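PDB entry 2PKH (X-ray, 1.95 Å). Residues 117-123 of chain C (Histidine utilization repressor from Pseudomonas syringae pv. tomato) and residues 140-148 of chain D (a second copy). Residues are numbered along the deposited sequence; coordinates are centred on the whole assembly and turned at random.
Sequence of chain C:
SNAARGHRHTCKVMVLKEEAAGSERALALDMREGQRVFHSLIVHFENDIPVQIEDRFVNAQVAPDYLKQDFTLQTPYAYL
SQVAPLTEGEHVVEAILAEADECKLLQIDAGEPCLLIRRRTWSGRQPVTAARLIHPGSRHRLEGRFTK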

ATOM      1  N   ILE C 117      -9.414  -1.560  12.833  1.00 21.57           N
ATOM      2  CA  ILE C 117      -8.346  -2.026  11.966  1.00 22.98           C
ATOM      3  C   ILE C 117      -7.958  -3.419  12.480  1.00 24.97           C
ATOM      4  O   ILE C 117      -7.477  -3.585  13.640  1.00 25.06           O
ATOM      5  CB  ILE C 117      -7.109  -1.176  12.108  1.00 23.27           C
ATOM      6  CG1 ILE C 117      -7.426   0.282  11.694  1.00 26.37           C
ATOM      7  CG2 ILE C 117      -6.036  -1.766  11.243  1.00 23.02           C
ATOM      8  CD1 ILE C 117      -6.285   1.267  12.075  1.00 29.63           C
ATOM      9  N   ARG C 118      -8.216  -4.442  11.692  1.00 26.12           N
ATOM     10  CA  ARG C 118      -7.800  -5.815  12.083  1.00 27.30           C
ATOM     11  C   ARG C 118      -6.442  -6.024  11.445  1.00 28.68           C
ATOM     12  O   ARG C 118      -6.298  -5.779  10.224  1.00 27.49           O
ATOM     13  CB  ARG C 118      -8.677  -6.824  11.443  1.00 27.24           C
ATOM     14  CG  ARG C 118     -10.007  -6.915  12.043  1.00 30.87           C
ATOM     15  CD  ARG C 118     -10.549  -8.359  12.008  1.00 31.14           C
ATOM     16  NE  ARG C 118     -10.628  -8.939  10.660  1.00 30.38           N
ATOM     17  CZ  ARG C 118     -11.627  -8.735   9.794  1.00 35.70           C
ATOM     18  NH1 ARG C 118     -12.647  -7.896  10.109  1.00 32.90           N
ATOM     19  NH2 ARG C 118     -11.573  -9.304   8.593  1.00 34.74           N
ATOM     20  N   ARG C 119      -5.475  -6.506  12.213  1.00 27.50           N
ATOM     21  CA  ARG C 119      -4.115  -6.616  11.717  1.00 28.53           C
ATOM     22  C   ARG C 119      -3.660  -8.053  11.892  1.00 28.34           C
ATOM     23  O   ARG C 119      -3.935  -8.669  12.926  1.00 28.81           O
ATOM     24  CB  ARG C 119      -3.173  -5.715  12.522  1.00 29.53           C
ATOM     25  CG  ARG C 119      -3.362  -4.164  12.341  1.00 30.60           C
ATOM     26  CD  ARG C 119      -2.022  -3.358  12.345  1.00 35.14           C
ATOM     27  NE  ARG C 119      -2.270  -2.059  11.698  1.00 44.76           N
ATOM     28  CZ  ARG C 119      -2.029  -1.741  10.419  1.00 48.17           C
ATOM     29  NH1 ARG C 119      -1.418  -2.583   9.576  1.00 51.03           N
ATOM     30  NH2 ARG C 119      -2.377  -0.525   9.984  1.00 50.43           N
ATOM     31  N   ARG C 120      -2.958  -8.601  10.918  1.00 26.79           N
ATOM     32  CA  ARG C 120      -2.269  -9.848  11.127  1.00 24.78           C
ATOM     33  C   ARG C 120      -0.850  -9.710  10.618  1.00 24.87           C
ATOM     34  O   ARG C 120      -0.602  -8.975   9.668  1.00 23.24           O
ATOM     35  CB  ARG C 120      -2.966 -10.992  10.376  1.00 25.83           C
ATOM     36  CG  ARG C 120      -4.380 -11.343  10.918  1.00 31.18           C
ATOM     37  CD  ARG C 120      -4.767 -12.737  10.411  1.00 32.73           C
ATOM     38  NE  ARG C 120      -4.951 -12.725   8.968  1.00 35.41           N
ATOM     39  CZ  ARG C 120      -5.219 -13.782   8.198  1.00 35.53           C
ATOM     40  NH1 ARG C 120      -5.329 -15.003   8.703  1.00 34.44           N
ATOM     41  NH2 ARG C 120      -5.367 -13.609   6.908  1.00 33.67           N
ATOM     42  N   THR C 121       0.067 -10.444  11.249  1.00 23.90           N
ATOM     43  CA  THR C 121       1.466 -10.321  10.938  1.00 24.24           C
ATOM     44  C   THR C 121       2.046 -11.728  10.938  1.00 24.35           C
ATOM     45  O   THR C 121       1.679 -12.626  11.794  1.00 22.41           O
ATOM     46  CB  THR C 121       2.202  -9.391  11.983  1.00 25.66           C
ATOM     47  OG1 THR C 121       1.564  -8.077  12.067  1.00 23.58           O
ATOM     48  CG2 THR C 121       3.662  -9.233  11.566  1.00 24.16           C
ATOM     49  N   TRP C 122       2.932 -11.917   9.969  1.00 24.27           N
ATOM     50  CA  TRP C 122       3.505 -13.237   9.619  1.00 24.54           C
ATOM     51  C   TRP C 122       5.033 -13.113   9.767  1.00 25.47           C
ATOM     52  O   TRP C 122       5.581 -12.050   9.534  1.00 24.91           O
ATOM     53  CB  TRP C 122       3.227 -13.610   8.129  1.00 23.99           C
ATOM     54  CG  TRP C 122       1.880 -14.067   7.826  1.00 26.53           C
ATOM     55  CD1 TRP C 122       1.440 -15.382   7.770  1.00 29.93           C
ATOM     56  CD2 TRP C 122       0.726 -13.254   7.568  1.00 26.75           C
ATOM     57  NE1 TRP C 122       0.093 -15.409   7.457  1.00 29.24           N
ATOM     58  CE2 TRP C 122      -0.371 -14.129   7.336  1.00 30.75           C
ATOM     59  CE3 TRP C 122       0.512 -11.878   7.480  1.00 28.22           C
ATOM     60  CZ2 TRP C 122      -1.660 -13.668   7.023  1.00 27.71           C
ATOM     61  CZ3 TRP C 122      -0.769 -11.420   7.155  1.00 29.33           C
ATOM     62  CH2 TRP C 122      -1.849 -12.312   6.966  1.00 29.21           C
ATOM     63  N   SER C 123       5.689 -14.197  10.174  1.00 25.51           N
ATOM     64  CA  SER C 123       7.151 -14.301  10.168  1.00 26.60           C
ATOM     65  C   SER C 123       7.418 -15.457   9.214  1.00 26.63           C
ATOM     66  O   SER C 123       7.158 -16.599   9.559  1.00 26.37           O
ATOM     67  CB  SER C 123       7.698 -14.662  11.551  1.00 27.26           C
ATOM     68  OG  SER C 123       9.148 -14.767  11.502  1.00 29.75           O
TER
ATOM     69  N   HIS D 140     -18.680  -2.566   2.805  1.00 26.26           N
ATOM     70  CA  HIS D 140     -17.334  -2.350   2.207  1.00 26.87           C
ATOM     71  C   HIS D 140     -16.290  -2.463   3.296  1.00 28.81           C
ATOM     72  O   HIS D 140     -16.582  -2.180   4.468  1.00 30.21           O
ATOM     73  CB  HIS D 140     -17.312  -0.949   1.747  1.00 27.01           C
ATOM     74  CG  HIS D 140     -16.127  -0.579   0.929  1.00 29.25           C
ATOM     75  ND1 HIS D 140     -15.796  -1.239  -0.229  1.00 28.79           N
ATOM     76  CD2 HIS D 140     -15.234   0.421   1.067  1.00 24.87           C
ATOM     77  CE1 HIS D 140     -14.722  -0.694  -0.750  1.00 33.73           C
ATOM     78  NE2 HIS D 140     -14.369   0.324   0.010  1.00 31.65           N
ATOM     79  N   ARG D 141     -15.066  -2.843   2.955  1.00 27.16           N
ATOM     80  CA  ARG D 141     -13.935  -2.627   3.875  1.00 25.94           C
ATOM     81  C   ARG D 141     -12.728  -2.356   3.015  1.00 24.94           C
ATOM     82  O   ARG D 141     -12.790  -2.622   1.803  1.00 24.62           O
ATOM     83  CB  ARG D 141     -13.683  -3.869   4.709  1.00 26.24           C
ATOM     84  CG  ARG D 141     -13.584  -5.194   3.832  1.00 29.16           C
ATOM     85  CD  ARG D 141     -13.393  -6.441   4.740  1.00 28.89           C
ATOM     86  NE  ARG D 141     -13.270  -7.561   3.841  1.00 35.94           N
ATOM     87  CZ  ARG D 141     -13.140  -8.840   4.180  1.00 40.54           C
ATOM     88  NH1 ARG D 141     -13.094  -9.223   5.457  1.00 41.57           N
ATOM     89  NH2 ARG D 141     -13.043  -9.732   3.214  1.00 41.15           N
ATOM     90  N   LEU D 142     -11.669  -1.812   3.621  1.00 24.70           N
ATOM     91  CA  LEU D 142     -10.372  -1.540   2.956  1.00 26.84           C
ATOM     92  C   LEU D 142      -9.494  -2.664   3.363  1.00 25.86           C
ATOM     93  O   LEU D 142      -9.430  -2.946   4.526  1.00 25.78           O
ATOM     94  CB  LEU D 142      -9.697  -0.264   3.463  1.00 26.30           C
ATOM     95  CG  LEU D 142     -10.109   1.157   3.051  1.00 33.48           C
ATOM     96  CD1 LEU D 142     -11.527   1.226   2.621  1.00 36.22           C
ATOM     97  CD2 LEU D 142      -9.809   2.199   4.104  1.00 27.72           C
ATOM     98  N   GLU D 143      -8.783  -3.290   2.429  1.00 23.97           N
ATOM     99  CA  GLU D 143      -7.970  -4.458   2.778  1.00 25.17           C
ATOM    100  C   GLU D 143      -6.610  -4.261   2.169  1.00 23.65           C
ATOM    101  O   GLU D 143      -6.515  -3.783   1.053  1.00 22.08           O
ATOM    102  CB  GLU D 143      -8.557  -5.707   2.157  1.00 26.70           C
ATOM    103  CG  GLU D 143      -9.783  -6.244   2.823  1.00 34.07           C
ATOM    104  CD  GLU D 143     -10.572  -7.139   1.877  1.00 40.89           C
ATOM    105  OE1 GLU D 143      -9.991  -7.702   0.924  1.00 44.09           O
ATOM    106  OE2 GLU D 143     -11.774  -7.266   2.066  1.00 42.27           O
ATOM    107  N   GLY D 144      -5.558  -4.661   2.866  1.00 22.49           N
ATOM    108  CA  GLY D 144      -4.213  -4.590   2.270  1.00 22.79           C
ATOM    109  C   GLY D 144      -3.337  -5.638   2.901  1.00 23.33           C
ATOM    110  O   GLY D 144      -3.542  -5.972   4.081  1.00 24.55           O
ATOM    111  N   ARG D 145      -2.429  -6.228   2.130  1.00 22.20           N
ATOM    112  CA  ARG D 145      -1.511  -7.214   2.658  1.00 22.12           C
ATOM    113  C   ARG D 145      -0.221  -6.944   1.914  1.00 23.36           C
ATOM    114  O   ARG D 145      -0.261  -6.709   0.714  1.00 22.01           O
ATOM    115  CB  ARG D 145      -2.062  -8.599   2.337  1.00 22.50           C
ATOM    116  CG  ARG D 145      -1.187  -9.747   2.860  1.00 26.71           C
ATOM    117  CD  ARG D 145      -1.960 -11.070   2.937  1.00 29.47           C
ATOM    118  NE  ARG D 145      -0.976 -12.121   3.089  1.00 33.44           N
ATOM    119  CZ  ARG D 145      -1.215 -13.378   3.412  1.00 37.29           C
ATOM    120  NH1 ARG D 145      -2.452 -13.791   3.668  1.00 34.90           N
ATOM    121  NH2 ARG D 145      -0.186 -14.217   3.514  1.00 35.62           N
ATOM    122  N   PHE D 146       0.931  -6.990   2.583  1.00 24.01           N
ATOM    123  CA  PHE D 146       2.142  -6.373   2.002  1.00 23.46           C
ATOM    124  C   PHE D 146       3.337  -6.957   2.680  1.00 22.59           C
ATOM    125  O   PHE D 146       3.287  -7.228   3.873  1.00 19.28           O
ATOM    126  CB  PHE D 146       2.146  -4.871   2.255  1.00 25.51           C
ATOM    127  CG  PHE D 146       1.651  -4.500   3.659  1.00 30.70           C
ATOM    128  CD1 PHE D 146       0.331  -4.097   3.861  1.00 32.99           C
ATOM    129  CD2 PHE D 146       2.500  -4.620   4.794  1.00 35.46           C
ATOM    130  CE1 PHE D 146      -0.142  -3.760   5.175  1.00 36.20           C
ATOM    131  CE2 PHE D 146       2.024  -4.297   6.117  1.00 32.20           C
ATOM    132  CZ  PHE D 146       0.696  -3.865   6.287  1.00 32.75           C
ATOM    133  N   THR D 147       4.416  -7.146   1.923  1.00 21.65           N
ATOM    134  CA  THR D 147       5.671  -7.526   2.545  1.00 23.22           C
ATOM    135  C   THR D 147       6.248  -6.291   3.302  1.00 24.93           C
ATOM    136  O   THR D 147       5.866  -5.157   3.020  1.00 24.11           O
ATOM    137  CB  THR D 147       6.707  -8.082   1.528  1.00 23.00           C
ATOM    138  OG1 THR D 147       6.662  -7.275   0.371  1.00 23.44           O
ATOM    139  CG2 THR D 147       6.323  -9.520   1.154  1.00 22.80           C
ATOM    140  N   LYS D 148       7.095  -6.546   4.303  1.00 25.70           N
ATOM    141  CA  LYS D 148       7.704  -5.493   5.097  1.00 28.94           C
ATOM    142  C   LYS D 148       9.060  -5.146   4.495  1.00 29.57           C
ATOM    143  O   LYS D 148       9.787  -6.031   3.985  1.00 31.47           O
ATOM    144  CB  LYS D 148       7.933  -5.962   6.537  1.00 29.78           C
ATOM    145  CG  LYS D 148       6.719  -6.569   7.230  1.00 31.27           C
ATOM    146  CD  LYS D 148       5.709  -5.564   7.729  1.00 36.99           C
ATOM    147  CE  LYS D 148       5.085  -6.078   9.022  1.00 37.71           C
ATOM    148  NZ  LYS D 148       3.949  -5.192   9.406  1.00 39.57           N
TER
HETATM  149  O   HOH W   1     -14.288  -8.227   7.326  1.00 26.47           O
HETATM  150  O   HOH W   2       1.469  -5.639  10.321  1.00 45.03           O

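The chain C stretch is a strand, and most of the chain D stretch is another, in a second copy of the histidine utilization repressor. The two run in nearly the same direction with their axes 17° apart and 9.3 Å from each other at closest approach. That spacing is too wide for the backbone ladder of a β-sheet, and no direct hydrogen bond crosses the interface. The register, R118(C) opposite E143(D), R120(C) opposite R145(D) and W122(C) opposite T147(D), places the paired CA atoms 9.4, 8.9 and 9.3 Å apart, respectively. The gap is bridged by long side chains and two waters, and the surface buried between the stretches is modest, 264 Å² with both sides summed.

Along chain D, H140(D) lies out of reach and R141(D) makes the first contact. Its CB points toward chain C, and an extended side chain (p, t, t) carries the guanidinium to that of R118(C), where NH1 of R141(D) stands 3.5 Å from NH2 of R118(C). Both atoms are donors and both groups carry positive charge, so the pair itself offers no attraction. Water 1 reconciles them by accepting hydrogen bonds from both, at 2.4 Å from NH1 of R141(D) and 3.2 Å from NH2 of R118(C). Within chain D, R141(D) also forms a salt bridge with E143(D), which pairs its positive charge with a carboxylate; NE of R141(D) donates to OE2 of E143(D) over a very short 2.3 Å. The side chain of E143(D) itself makes no contact with the chain C stretch. L142(D) and G144(D) take no part.

R145(D) contributes the largest buried area of any residue here, 62 Å². Its CB points sideways, but the chain is fully extended, with all four chi angles near 180°, and its end comes nearer to chain C. There the guanidinium lies flat on the indole of W122(C), with centres 3.9 Å apart and planes at 23°; NH1 of R145(D) comes to 3.4 Å from CZ2 of W122(C). Because CZ of R145(D) sits over the face of the six-membered ring, 3.9 Å from its centroid, the delocalized cation meets the electron-rich π surface in a cation-π interaction. The same guanidinium also approaches a like charge, with NH1 of R145(D) 4.4 Å from NH2 of R120(C); both arginines have hydrogen-bonding partners elsewhere in the structure.

F146(D) starts with its CB pointing away, yet the end of its side chain comes nearer to the chain C stretch. CZ of F146(D) lies 4.1 Å from NH1 of R119(C), and the two groups meet edge to edge, each near the plane of the other, so this is a van der Waals contact rather than a stack.

T147(D) is out of reach, and K148(D) closes the contact. Its aliphatic portion packs against T121(C), with CE of K148(D) 4.3 Å from CG2 of T121(C). Beyond it, the ammonium donates to water 2, 2.7 Å from NZ of K148(D), and that water is also hydrogen-bonded to OG1 of T121(C) at 3.0 Å.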